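Local structure of type-iv like pilin ttha1219 (Thermus thermophilus, 5G23) at residues B[42-47]-B[137-142]; B[60-65]-B[92-97]; B[72-77]-B[145-150]; B[153-158]-B[200-205]; B[179-184]-B[211-216]. The protein probably serves as a pilin-like component of the type IV pilus machinery that Thermus thermophilus uses for natural competence and DNA uptake. All blocks are in the same frame, centred on the assembly; numbering follows the deposited sequence.

Interaction 1: residues B[42-47]-B[137-142]; sequences RGRLAD and GDEVQV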
# COMPACT_ATOMS: atom_id res chain seq x y z
N ARG B 42 8.31 -10.67 -12.16
CA ARG B 42 7.02 -11.38 -11.93
C ARG B 42 7.32 -12.60 -11.05
O ARG B 42 8.49 -12.87 -10.74
CB ARG B 42 6.32 -11.75 -13.24
CG ARG B 42 5.78 -10.55 -14.05
CD ARG B 42 4.83 -9.61 -13.29
NE ARG B 42 3.53 -10.27 -13.06
CZ ARG B 42 2.49 -9.70 -12.47
NH1 ARG B 42 2.59 -8.47 -11.98
NH2 ARG B 42 1.36 -10.39 -12.34
N GLY B 43 6.28 -13.29 -10.61
CA GLY B 43 6.38 -14.28 -9.54
C GLY B 43 5.53 -13.73 -8.41
O GLY B 43 5.44 -12.50 -8.20
N ARG B 44 4.94 -14.65 -7.66
CA ARG B 44 4.12 -14.31 -6.54
C ARG B 44 4.84 -13.48 -5.45
O ARG B 44 4.34 -12.46 -4.97
CB ARG B 44 3.53 -15.61 -5.96
CG ARG B 44 2.63 -15.40 -4.79
CD ARG B 44 2.09 -16.71 -4.24
NE ARG B 44 1.31 -16.49 -3.05
CZ ARG B 44 0.92 -17.45 -2.23
NH1 ARG B 44 1.20 -18.69 -2.52
NH2 ARG B 44 0.19 -17.18 -1.17
N LEU B 45 6.05 -13.90 -5.11
CA LEU B 45 6.83 -13.19 -4.10
C LEU B 45 7.28 -11.80 -4.58
O LEU B 45 7.14 -10.82 -3.84
CB LEU B 45 8.03 -14.05 -3.67
CG LEU B 45 8.85 -13.45 -2.57
CD1 LEU B 45 8.02 -13.20 -1.33
CD2 LEU B 45 10.00 -14.41 -2.21
N ALA B 46 7.75 -11.72 -5.84
CA ALA B 46 8.06 -10.43 -6.42
C ALA B 46 6.85 -9.47 -6.38
O ALA B 46 7.01 -8.29 -6.04
CB ALA B 46 8.52 -10.55 -7.88
N ASP B 47 5.66 -9.98 -6.66
CA ASP B 47 4.43 -9.14 -6.64
C ASP B 47 4.14 -8.68 -5.24
O ASP B 47 3.74 -7.51 -4.99
CB ASP B 47 3.22 -9.87 -7.22
CG ASP B 47 3.30 -10.04 -8.71
OD1 ASP B 47 4.15 -9.39 -9.40
OD2 ASP B 47 2.49 -10.85 -9.20
N GLY B 137 7.20 -13.39 8.51
CA GLY B 137 7.08 -14.01 9.83
C GLY B 137 6.32 -15.35 9.74
O GLY B 137 5.79 -15.86 10.73
N ASP B 138 6.28 -15.95 8.56
CA ASP B 138 5.64 -17.25 8.37
C ASP B 138 6.31 -18.02 7.24
O ASP B 138 7.53 -18.19 7.21
CB ASP B 138 4.11 -17.00 8.11
CG ASP B 138 3.77 -15.92 6.91
OD1 ASP B 138 4.46 -15.72 5.86
OD2 ASP B 138 2.71 -15.23 7.01
N GLU B 139 5.53 -18.45 6.29
CA GLU B 139 6.01 -19.07 5.08
C GLU B 139 7.02 -18.09 4.46
O GLU B 139 8.10 -18.50 3.99
CB GLU B 139 4.74 -19.38 4.19
CG GLU B 139 4.99 -20.03 2.85
CD GLU B 139 3.69 -20.25 2.03
OE1 GLU B 139 2.60 -20.34 2.65
OE2 GLU B 139 3.75 -20.36 0.77
N VAL B 140 6.67 -16.80 4.43
CA VAL B 140 7.58 -15.76 3.90
C VAL B 140 8.47 -15.34 5.02
O VAL B 140 8.01 -14.99 6.07
CB VAL B 140 6.83 -14.53 3.33
CG1 VAL B 140 7.79 -13.47 2.89
CG2 VAL B 140 5.87 -14.92 2.21
N GLN B 141 9.76 -15.33 4.75
CA GLN B 141 10.76 -14.79 5.70
C GLN B 141 11.42 -13.61 5.11
O GLN B 141 11.98 -13.69 3.98
CB GLN B 141 11.82 -15.86 6.02
CG GLN B 141 11.24 -16.99 6.86
CD GLN B 141 10.99 -16.55 8.27
OE1 GLN B 141 11.88 -16.00 8.95
NE2 GLN B 141 9.78 -16.79 8.74
N VAL B 142 11.37 -12.49 5.81
CA VAL B 142 12.10 -11.28 5.42
C VAL B 142 13.50 -11.45 5.99
O VAL B 142 13.67 -11.40 7.18
CB VAL B 142 11.36 -9.99 5.90
CG1 VAL B 142 12.16 -8.74 5.55
CG2 VAL B 142 10.00 -9.91 5.21
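The guanidinium of Arg44 and the carboxylate of Glu139 meet obliquely. Arg44 NH1 stays 4.5 Å from Glu139 OE2, and that oxygen lies well out of the guanidinium plane, a separation beyond a salt bridge at which the two charges probably still attract. The closer partner of each is on the second subunit: Arg44 forms a salt bridge with Glu139 of that subunit, and Glu139 with its Arg44. Farther back, the Arg42 guanidinium has Asp47 OD2 3.3 Å above one face, offset toward the rim; the salt bridge itself runs from Arg42 NH1 to Asp47 OD1, 3.2 Å, with no N-H aimed at the oxygen. Beside the charged pair lies the apolar half of the contact. Leu45, with CG anti to the backbone N (chi1 -176°), sends CD1 to within 4.2 Å of Val140 CG1. The backbone at Val140 is part of an Asx turn: its N donates to Asp138 OD1 over 2.8 Å, on the anti lone pair. Gln141 NE2 reaches back to Asp138 O at 3.1 Å, nearly straight at 172°. The chemistry is thus divided, a light apolar touch between the helix start and the approach to strand 141-151, beside charges whose firm pairing lies between subunits.

Interaction 2: residues B[60-65]-B[92-97]; sequences LYTVGY and GMEEIC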
# COMPACT_ATOMS: atom_id res chain seq x y z
N LEU B 60 6.44 7.13 3.25
CA LEU B 60 7.68 7.80 3.55
C LEU B 60 7.88 9.09 2.72
O LEU B 60 8.56 10.00 3.20
CB LEU B 60 8.88 6.85 3.38
CG LEU B 60 8.88 5.73 4.44
CD1 LEU B 60 9.92 4.67 4.12
CD2 LEU B 60 9.13 6.25 5.86
N TYR B 61 7.27 9.16 1.54
CA TYR B 61 7.36 10.37 0.72
C TYR B 61 6.84 11.59 1.51
O TYR B 61 7.31 12.69 1.31
CB TYR B 61 6.51 10.20 -0.53
CG TYR B 61 6.53 11.38 -1.44
CD1 TYR B 61 7.57 11.54 -2.35
CD2 TYR B 61 5.53 12.35 -1.41
CE1 TYR B 61 7.61 12.62 -3.22
CE2 TYR B 61 5.55 13.42 -2.28
CZ TYR B 61 6.62 13.55 -3.18
OH TYR B 61 6.70 14.63 -4.04
N THR B 62 5.86 11.37 2.34
CA THR B 62 5.23 12.46 3.08
C THR B 62 6.06 12.96 4.30
O THR B 62 5.77 13.96 4.88
CB THR B 62 3.80 12.05 3.57
OG1 THR B 62 3.84 11.07 4.61
CG2 THR B 62 3.00 11.40 2.50
N VAL B 63 7.11 12.22 4.70
CA VAL B 63 7.78 12.54 5.96
C VAL B 63 8.34 13.93 5.89
O VAL B 63 8.97 14.30 4.92
CB VAL B 63 8.82 11.44 6.29
CG1 VAL B 63 9.67 11.88 7.43
CG2 VAL B 63 8.09 10.17 6.69
N GLY B 64 8.09 14.73 6.93
CA GLY B 64 8.56 16.06 7.01
C GLY B 64 7.56 17.10 6.53
O GLY B 64 7.77 18.26 6.72
N TYR B 65 6.45 16.67 5.96
CA TYR B 65 5.48 17.57 5.32
C TYR B 65 4.96 18.59 6.30
O TYR B 65 4.39 18.23 7.33
CB TYR B 65 4.32 16.77 4.78
CG TYR B 65 3.31 17.60 4.02
CD1 TYR B 65 3.64 18.13 2.77
CD2 TYR B 65 2.07 17.85 4.53
CE1 TYR B 65 2.73 18.88 2.05
CE2 TYR B 65 1.15 18.62 3.83
CZ TYR B 65 1.50 19.12 2.59
OH TYR B 65 0.60 19.90 1.92
N GLY B 92 -7.94 15.44 3.91
CA GLY B 92 -8.30 15.00 2.57
C GLY B 92 -7.19 14.29 1.81
O GLY B 92 -7.46 13.63 0.80
N MET B 93 -5.96 14.41 2.29
CA MET B 93 -4.77 13.92 1.54
C MET B 93 -4.42 12.46 1.86
O MET B 93 -4.17 11.67 0.95
CB MET B 93 -3.55 14.87 1.74
CG MET B 93 -3.56 16.06 0.74
SD MET B 93 -2.24 17.34 0.79
CE MET B 93 -0.70 16.43 0.92
N GLU B 94 -4.41 12.10 3.14
CA GLU B 94 -3.88 10.83 3.58
C GLU B 94 -4.87 10.20 4.55
O GLU B 94 -5.38 10.84 5.46
CB GLU B 94 -2.49 10.96 4.19
CG GLU B 94 -1.49 11.74 3.25
CD GLU B 94 -0.81 10.88 2.15
OE1 GLU B 94 -0.13 9.88 2.52
OE2 GLU B 94 -0.95 11.16 0.90
N GLU B 95 -5.19 8.92 4.29
CA GLU B 95 -6.19 8.22 5.03
C GLU B 95 -5.94 8.27 6.54
O GLU B 95 -6.86 8.49 7.30
CB GLU B 95 -6.20 6.74 4.59
CG GLU B 95 -7.48 6.03 4.96
CD GLU B 95 -7.44 4.53 4.74
OE1 GLU B 95 -6.35 4.02 4.28
OE2 GLU B 95 -8.50 3.90 4.95
N ILE B 96 -4.71 7.98 6.95
CA ILE B 96 -4.36 7.89 8.37
C ILE B 96 -4.56 9.24 9.07
O ILE B 96 -4.83 9.25 10.26
CB ILE B 96 -2.90 7.39 8.58
CG1 ILE B 96 -2.74 6.94 10.06
CG2 ILE B 96 -1.91 8.48 8.16
CD1 ILE B 96 -3.28 5.55 10.33
N CYS B 97 -4.46 10.35 8.33
CA CYS B 97 -4.73 11.70 8.83
C CYS B 97 -6.19 11.99 9.07
O CYS B 97 -6.51 12.98 9.65
CB CYS B 97 -4.20 12.78 7.85
SG CYS B 97 -2.40 12.79 7.80
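Tyr65 and Met93 point at each other from opposite directions, and so do Thr62 and Glu94. In the first pair, Tyr65 has CG anti to the backbone N (chi1 -176°), which sends the ring out toward the loop 92-97. Met93 answers with a chain bent at its last torsion (chi3 46°), and its CE methyl comes obliquely to the hydroxyl end of the ring, 3.8 Å from Tyr65 OH and 3.9 Å from Tyr65 CZ. The sulfur follows in a Met-aromatic contact, SD standing 5.4 Å from the ring centroid and 48° off its normal. Tyr65 OH is hydrogen-bonded to Glu90 OE1, just before the loop segment. In the second pair the meeting is methyl against carboxylate: Thr62 CG2 lies 3.5 Å from Glu94 OE1, where the bent Glu94 chain brings it. Thr62 OG1 is hydrogen-bonded instead to Glu59 O of helix 44-61. Thr62 also opens a type II beta turn closed by the Tyr65 N to Thr62 O bond of 3.0 Å. The arrangement is that of a helix exit packed against a disulfide-bearing loop, since Cys97 is bonded to Cys89, within the type IV pilin-like fold.

Interaction 3: residues B[72-77]-B[145-150]; sequences LVLSPS and FRVAYL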
# COMPACT_ATOMS: atom_id res chain seq x y z
N LEU B 72 12.66 12.63 10.88
CA LEU B 72 13.10 11.32 10.47
C LEU B 72 14.16 10.83 11.42
O LEU B 72 15.09 11.59 11.81
CB LEU B 72 13.65 11.38 9.05
CG LEU B 72 14.05 10.05 8.42
CD1 LEU B 72 12.84 9.31 7.95
CD2 LEU B 72 15.02 10.26 7.26
N VAL B 73 14.06 9.56 11.76
CA VAL B 73 15.15 8.87 12.45
C VAL B 73 15.40 7.56 11.78
O VAL B 73 14.50 6.72 11.64
CB VAL B 73 14.84 8.60 13.95
CG1 VAL B 73 15.97 7.86 14.60
CG2 VAL B 73 14.66 9.89 14.72
N LEU B 74 16.66 7.36 11.37
CA LEU B 74 17.12 6.11 10.77
C LEU B 74 18.00 5.36 11.75
O LEU B 74 18.90 5.97 12.30
CB LEU B 74 17.90 6.35 9.50
CG LEU B 74 17.09 7.08 8.47
CD1 LEU B 74 17.99 7.46 7.27
CD2 LEU B 74 15.94 6.25 7.96
N SER B 75 17.70 4.07 11.95
CA SER B 75 18.40 3.19 12.94
C SER B 75 18.87 1.90 12.30
O SER B 75 18.24 0.87 12.47
CB SER B 75 17.42 2.80 14.07
OG SER B 75 17.00 4.02 14.68
N PRO B 76 19.90 1.96 11.46
CA PRO B 76 20.39 0.76 10.83
C PRO B 76 21.05 -0.15 11.83
O PRO B 76 21.58 0.30 12.87
CB PRO B 76 21.44 1.24 9.81
CG PRO B 76 21.86 2.58 10.35
CD PRO B 76 20.70 3.16 11.12
N SER B 77 20.95 -1.43 11.56
CA SER B 77 21.60 -2.42 12.44
C SER B 77 21.82 -3.71 11.67
O SER B 77 21.15 -3.96 10.65
CB SER B 77 20.71 -2.65 13.66
OG SER B 77 19.76 -3.72 13.46
N PHE B 145 16.23 -6.08 5.58
CA PHE B 145 15.57 -4.80 5.38
C PHE B 145 16.65 -3.78 5.64
O PHE B 145 17.33 -3.80 6.64
CB PHE B 145 14.34 -4.54 6.29
CG PHE B 145 13.68 -3.21 6.13
CD1 PHE B 145 13.28 -2.75 4.91
CD2 PHE B 145 13.40 -2.40 7.24
CE1 PHE B 145 12.66 -1.49 4.77
CE2 PHE B 145 12.79 -1.13 7.13
CZ PHE B 145 12.38 -0.71 5.89
N ARG B 146 16.90 -2.98 4.61
CA ARG B 146 18.00 -1.97 4.64
C ARG B 146 17.42 -0.66 4.21
O ARG B 146 16.58 -0.58 3.25
CB ARG B 146 19.18 -2.33 3.71
CG ARG B 146 19.84 -3.64 3.98
CD ARG B 146 20.58 -3.60 5.33
NE ARG B 146 21.37 -4.82 5.42
CZ ARG B 146 20.96 -5.92 6.03
NH1 ARG B 146 19.76 -5.98 6.63
NH2 ARG B 146 21.72 -7.03 5.97
N VAL B 147 17.87 0.45 4.86
CA VAL B 147 17.49 1.79 4.41
C VAL B 147 18.77 2.64 4.39
O VAL B 147 19.48 2.68 5.38
CB VAL B 147 16.51 2.46 5.38
CG1 VAL B 147 16.09 3.83 4.92
CG2 VAL B 147 15.26 1.57 5.59
N ALA B 148 19.05 3.26 3.27
CA ALA B 148 20.13 4.21 3.12
C ALA B 148 19.52 5.57 2.73
O ALA B 148 18.33 5.64 2.38
CB ALA B 148 21.06 3.78 2.02
N TYR B 149 20.30 6.63 2.86
CA TYR B 149 19.82 7.93 2.53
C TYR B 149 20.83 8.72 1.68
O TYR B 149 22.05 8.52 1.76
CB TYR B 149 19.45 8.72 3.80
CG TYR B 149 20.59 9.04 4.70
CD1 TYR B 149 20.96 8.16 5.70
CD2 TYR B 149 21.24 10.32 4.67
CE1 TYR B 149 21.98 8.46 6.56
CE2 TYR B 149 22.23 10.63 5.57
CZ TYR B 149 22.56 9.69 6.52
OH TYR B 149 23.58 9.96 7.38
N LEU B 150 20.29 9.63 0.89
CA LEU B 150 21.11 10.40 -0.03
C LEU B 150 21.24 11.80 0.52
O LEU B 150 20.24 12.51 0.71
CB LEU B 150 20.46 10.44 -1.41
CG LEU B 150 21.19 11.22 -2.51
CD1 LEU B 150 22.63 10.71 -2.72
CD2 LEU B 150 20.42 11.13 -3.79
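Leu74 straddles Val147 and Tyr149 with its two methyls. CD1 presses on the ring of Tyr149, 3.4 Å from Tyr149 CD1, a tight approach that is oblique to the ring plane. CD2 reaches Val147 CG1 at 3.9 Å, the two side chains meeting at about a right angle. The leucine branch hangs beside its backbone N, CG anti to the carbonyl carbon (chi1 -59°), while Tyr149 holds its ring carbon CG between its backbone N and carbonyl carbon (chi1 65°). That less roomy torsion stands the ring up against the leucine methyl. All three side chains are buried, and the contact between them is wholly apolar.

One shell out, polar groups link the two segments. Asp81 takes a hydrogen bond from Val147 N on one oxygen and from Ser77 N on the other, tying both segments to a single carboxylate. Arg146 folds back over its own chain, NH1 donating to Phe145 O at 3.3 Å with an N-H...O angle of 164°, from above the carbonyl plane, while its NH2 bonds Glu211 O. On the other strand Leu74 also packs on Val83 of the adjoining strand 82-88. Strand 69-75 belongs to the seven-stranded antiparallel sheet and strand 141-151 to the four-stranded one, so this is side-chain packing between two separate sheets of the pilin-like domain.

Interaction 4: residues B[153-158]-B[200-205]; sequences GTWKRQ and SYPPGL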
# COMPACT_ATOMS: atom_id res chain seq x y z
N GLY B 153 24.23 14.27 -2.80
CA GLY B 153 24.99 13.45 -3.74
C GLY B 153 25.76 12.24 -3.20
O GLY B 153 26.21 11.46 -3.98
N THR B 154 25.91 12.08 -1.86
CA THR B 154 26.52 10.90 -1.30
C THR B 154 25.48 9.98 -0.58
O THR B 154 24.74 10.43 0.29
CB THR B 154 27.56 11.32 -0.24
OG1 THR B 154 28.54 12.11 -0.90
CG2 THR B 154 28.25 10.14 0.39
N TRP B 155 25.49 8.70 -0.89
CA TRP B 155 24.62 7.74 -0.22
C TRP B 155 25.28 7.30 1.11
O TRP B 155 26.50 7.03 1.14
CB TRP B 155 24.36 6.49 -1.13
CG TRP B 155 23.35 6.78 -2.21
CD1 TRP B 155 23.61 7.12 -3.51
CD2 TRP B 155 21.93 6.78 -2.07
NE1 TRP B 155 22.39 7.35 -4.17
CE2 TRP B 155 21.37 7.13 -3.32
CE3 TRP B 155 21.09 6.58 -1.00
CZ2 TRP B 155 20.01 7.25 -3.50
CZ3 TRP B 155 19.73 6.65 -1.21
CH2 TRP B 155 19.21 7.00 -2.43
N LYS B 156 24.48 7.23 2.19
CA LYS B 156 25.01 6.89 3.51
C LYS B 156 24.09 5.86 4.15
O LYS B 156 22.90 5.77 3.80
CB LYS B 156 25.06 8.17 4.36
CG LYS B 156 26.07 9.21 3.85
CD LYS B 156 26.11 10.49 4.62
CE LYS B 156 27.16 11.39 3.97
NZ LYS B 156 27.34 12.60 4.73
N ARG B 157 24.64 5.07 5.08
CA ARG B 157 23.79 4.20 5.91
C ARG B 157 24.40 4.16 7.27
O ARG B 157 25.46 3.56 7.52
CB ARG B 157 23.62 2.79 5.33
CG ARG B 157 22.87 1.83 6.22
CD ARG B 157 22.46 0.51 5.58
NE ARG B 157 21.98 -0.48 6.54
CZ ARG B 157 22.78 -1.25 7.31
NH1 ARG B 157 24.08 -1.22 7.18
NH2 ARG B 157 22.28 -2.02 8.24
N GLN B 158 23.75 4.92 8.13
CA GLN B 158 24.29 5.19 9.44
C GLN B 158 23.13 5.77 10.23
O GLN B 158 22.12 6.21 9.67
CB GLN B 158 25.45 6.17 9.39
CG GLN B 158 25.16 7.49 8.70
CD GLN B 158 26.39 8.31 8.36
OE1 GLN B 158 27.29 7.82 7.66
NE2 GLN B 158 26.48 9.49 8.91
N SER B 200 19.00 -2.53 -9.86
CA SER B 200 19.49 -1.41 -10.67
C SER B 200 19.78 -0.32 -9.72
O SER B 200 18.86 0.23 -9.13
CB SER B 200 18.42 -0.88 -11.62
OG SER B 200 18.13 -1.87 -12.53
N TYR B 201 21.03 0.00 -9.52
CA TYR B 201 21.36 0.98 -8.49
C TYR B 201 21.36 2.37 -9.07
O TYR B 201 21.85 2.61 -10.17
CB TYR B 201 22.74 0.69 -7.92
CG TYR B 201 22.89 -0.58 -7.20
CD1 TYR B 201 22.61 -0.70 -5.85
CD2 TYR B 201 23.38 -1.73 -7.87
CE1 TYR B 201 22.82 -1.89 -5.16
CE2 TYR B 201 23.61 -2.90 -7.19
CZ TYR B 201 23.31 -2.98 -5.86
OH TYR B 201 23.55 -4.20 -5.22
N PRO B 202 20.89 3.34 -8.30
CA PRO B 202 21.20 4.67 -8.66
C PRO B 202 22.66 5.05 -8.50
O PRO B 202 23.42 4.39 -7.80
CB PRO B 202 20.36 5.49 -7.67
CG PRO B 202 20.30 4.65 -6.46
CD PRO B 202 20.36 3.23 -6.94
N PRO B 203 23.04 6.19 -9.10
CA PRO B 203 24.42 6.63 -9.00
C PRO B 203 24.92 6.71 -7.58
O PRO B 203 24.28 7.33 -6.74
CB PRO B 203 24.39 8.00 -9.67
CG PRO B 203 23.28 7.92 -10.66
CD PRO B 203 22.25 7.06 -10.01
N GLY B 204 26.07 6.12 -7.32
CA GLY B 204 26.71 6.23 -6.07
C GLY B 204 26.26 5.21 -5.02
O GLY B 204 26.89 5.14 -3.98
N LEU B 205 25.20 4.44 -5.25
CA LEU B 205 24.76 3.42 -4.26
C LEU B 205 25.33 2.05 -4.60
O LEU B 205 25.27 1.62 -5.79
CB LEU B 205 23.24 3.34 -4.21
CG LEU B 205 22.62 2.43 -3.17
CD1 LEU B 205 22.97 2.86 -1.74
CD2 LEU B 205 21.12 2.44 -3.28
O HOH W 1 27.52 7.54 -2.69
O HOH W 2 21.85 8.75 -6.69
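Trp155 carries this contact, burying far more surface than Leu205 or Pro202, its chief apolar partners. Leu205 comes over one face of the indole: its CB sits 3.9 Å from the centroid of the five-membered ring and only 12° off the normal, a CH-pi contact. From there Leu205 CG runs anti to its backbone N (chi1 -175°), and CD1 turns back to lie 3.9 Å from Trp155 CB. Pro202 approaches the benzene end obliquely, its CG 4.0 Å from Trp155 CZ2.

At the edge of the indole, near its plane, lies Pro203 O. A water joins the two, accepting from Trp155 NE1 at 2.9 Å and donating to Pro203 O at 2.8 Å. A second water does the same for the backbone, accepting from Trp155 N at 3.0 Å and donating to Gly204 O at 2.8 Å. The loop keeps its shape as a type II turn closed by Leu205 N to Pro202 O; Gly204 takes the positive phi at its third position, where a side chain would point at the indole. With an alanine here instead of Trp155, Leu205 CB and Pro202 CG would probably face a gap, and the water on Pro203 O would lose the NE1 donor.

Strand 154-156 is an outermost strand of the four-stranded sheet, hydrogen-bonded to strand 141-151. Trp155 also touches Leu150 there, Ala177 of strand 173-184 and Leu209 of helix 207-210, so the indole lies between the turn, the sheet and that short helix.

Interaction 5: residues B[179-184]-B[211-216]; sequences YLLASV and ELPGAP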
# COMPACT_ATOMS: atom_id res chain seq x y z
N TYR B 179 15.59 -1.56 0.72
CA TYR B 179 15.88 -2.88 0.18
C TYR B 179 15.22 -3.95 1.04
O TYR B 179 15.34 -3.93 2.23
CB TYR B 179 17.40 -3.12 0.13
CG TYR B 179 17.77 -4.51 -0.27
CD1 TYR B 179 17.88 -4.88 -1.60
CD2 TYR B 179 18.03 -5.50 0.71
CE1 TYR B 179 18.21 -6.16 -1.99
CE2 TYR B 179 18.38 -6.80 0.35
CZ TYR B 179 18.50 -7.12 -1.01
OH TYR B 179 18.78 -8.36 -1.35
N LEU B 180 14.55 -4.91 0.36
CA LEU B 180 14.04 -6.08 0.99
C LEU B 180 14.55 -7.34 0.26
O LEU B 180 14.63 -7.37 -1.00
CB LEU B 180 12.51 -6.08 0.94
CG LEU B 180 11.78 -5.12 1.86
CD1 LEU B 180 10.32 -5.00 1.46
CD2 LEU B 180 11.93 -5.66 3.29
N LEU B 181 14.95 -8.33 1.06
CA LEU B 181 15.21 -9.70 0.59
C LEU B 181 14.26 -10.60 1.34
O LEU B 181 14.17 -10.54 2.56
CB LEU B 181 16.63 -10.09 0.84
CG LEU B 181 17.02 -11.49 0.50
CD1 LEU B 181 17.02 -11.75 -0.98
CD2 LEU B 181 18.41 -11.81 1.07
N ALA B 182 13.57 -11.47 0.62
CA ALA B 182 12.65 -12.40 1.23
C ALA B 182 12.82 -13.75 0.57
O ALA B 182 13.27 -13.88 -0.57
CB ALA B 182 11.21 -11.94 1.14
N SER B 183 12.40 -14.77 1.31
CA SER B 183 12.39 -16.16 0.82
C SER B 183 11.13 -16.87 1.17
O SER B 183 10.46 -16.59 2.17
CB SER B 183 13.60 -16.95 1.39
OG SER B 183 13.45 -17.22 2.79
N VAL B 184 10.86 -17.88 0.36
CA VAL B 184 9.74 -18.80 0.59
C VAL B 184 10.10 -20.19 0.09
O VAL B 184 10.91 -20.34 -0.85
CB VAL B 184 8.44 -18.39 -0.23
CG1 VAL B 184 7.78 -17.16 0.30
CG2 VAL B 184 8.72 -18.27 -1.70
N GLU B 211 25.16 -3.48 2.78
CA GLU B 211 25.55 -4.63 3.57
C GLU B 211 24.59 -5.82 3.32
O GLU B 211 23.97 -6.37 4.22
CB GLU B 211 25.57 -4.32 5.06
CG GLU B 211 26.74 -3.45 5.39
CD GLU B 211 26.77 -2.90 6.81
OE1 GLU B 211 25.98 -3.29 7.68
OE2 GLU B 211 27.63 -2.06 7.02
N LEU B 212 24.49 -6.13 2.05
CA LEU B 212 23.56 -7.23 1.64
C LEU B 212 24.09 -8.53 2.19
O LEU B 212 25.32 -8.76 2.17
CB LEU B 212 23.49 -7.25 0.14
CG LEU B 212 22.96 -6.02 -0.53
CD1 LEU B 212 22.74 -6.29 -2.00
CD2 LEU B 212 21.66 -5.58 0.14
N PRO B 213 23.22 -9.35 2.77
CA PRO B 213 23.65 -10.61 3.30
C PRO B 213 23.84 -11.66 2.19
O PRO B 213 23.68 -11.39 0.97
CB PRO B 213 22.50 -11.03 4.15
CG PRO B 213 21.31 -10.53 3.38
CD PRO B 213 21.75 -9.26 2.72
N GLY B 214 24.39 -12.79 2.61
CA GLY B 214 24.52 -13.97 1.74
C GLY B 214 23.17 -14.69 1.82
O GLY B 214 22.23 -14.20 2.43
N ALA B 215 23.03 -15.76 1.08
CA ALA B 215 21.80 -16.54 1.13
C ALA B 215 22.12 -17.93 1.61
O ALA B 215 23.02 -18.58 1.05
CB ALA B 215 21.10 -16.52 -0.22
N PRO B 216 21.48 -18.36 2.68
CA PRO B 216 21.78 -19.71 3.14
C PRO B 216 21.41 -20.75 2.06
O PRO B 216 20.54 -20.50 1.25
CB PRO B 216 20.94 -19.87 4.40
CG PRO B 216 20.04 -18.71 4.47
CD PRO B 216 20.46 -17.67 3.49
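Leu181 on an extended strand and Leu212 on an irregular loop have their CA atoms 8.8 Å apart, with Glu211 leaving helix 207-210 through a Schellman motif just before. The touching is done by Tyr179 with Leu212 and by Leu181 with Pro213. Leu212 CD2 settles over one face of the Tyr179 ring, 3.6 Å from the centroid and 16° off the normal, a CH-pi contact displaced toward the rim, where Tyr179 CE2 is 3.5 Å away. The leucine gets there because CG stands anti to its carbonyl carbon (chi1 -62°), which turns the end of the chain in toward the strand. Farther along, Leu181 and Pro213 run alongside with opposite headings, Leu181 CD2 lying 3.9 Å from Pro213 CG. At the far end of its ring Tyr179 is held by a hydrogen bond from OH to Glu224 OE1, on strand 221-230, which helps fix how the ring is turned. Replacing this tyrosine by an alanine would probably leave Leu212 CD2 with no face to rest on and Glu224 without its hydroxyl partner. Purely apolar between the segments, the contact depends on shape and ring-face dispersion, while hydrogen bonds outside it, Tyr179 OH to Glu224 and Arg146 NH2 to Glu211 O, probably help position its two sides.

In the fold
Interaction 3 is the core contact, its centre about 7 Å from the centre of the chain and wholly apolar, where the two sheets meet. Interaction 2 is also buried, though farther out, and touches the second subunit, as interaction 1 does; these two use the start and end of helix 44-61. Interactions 1, 4 and 5 are only partly buried. With interaction 3 they all reach the four-stranded sheet: 1 and 3 share strand 141-151, and Gln141 O pairs with Ser183 N between 1 and 5. Chemistry follows place, with charge at the subunit boundary in interaction 1, bridging waters at the sheet's edge in 4, and methyl-on-ring packing in 5. The Arg157-Glu211 salt bridge joins 4 and 5.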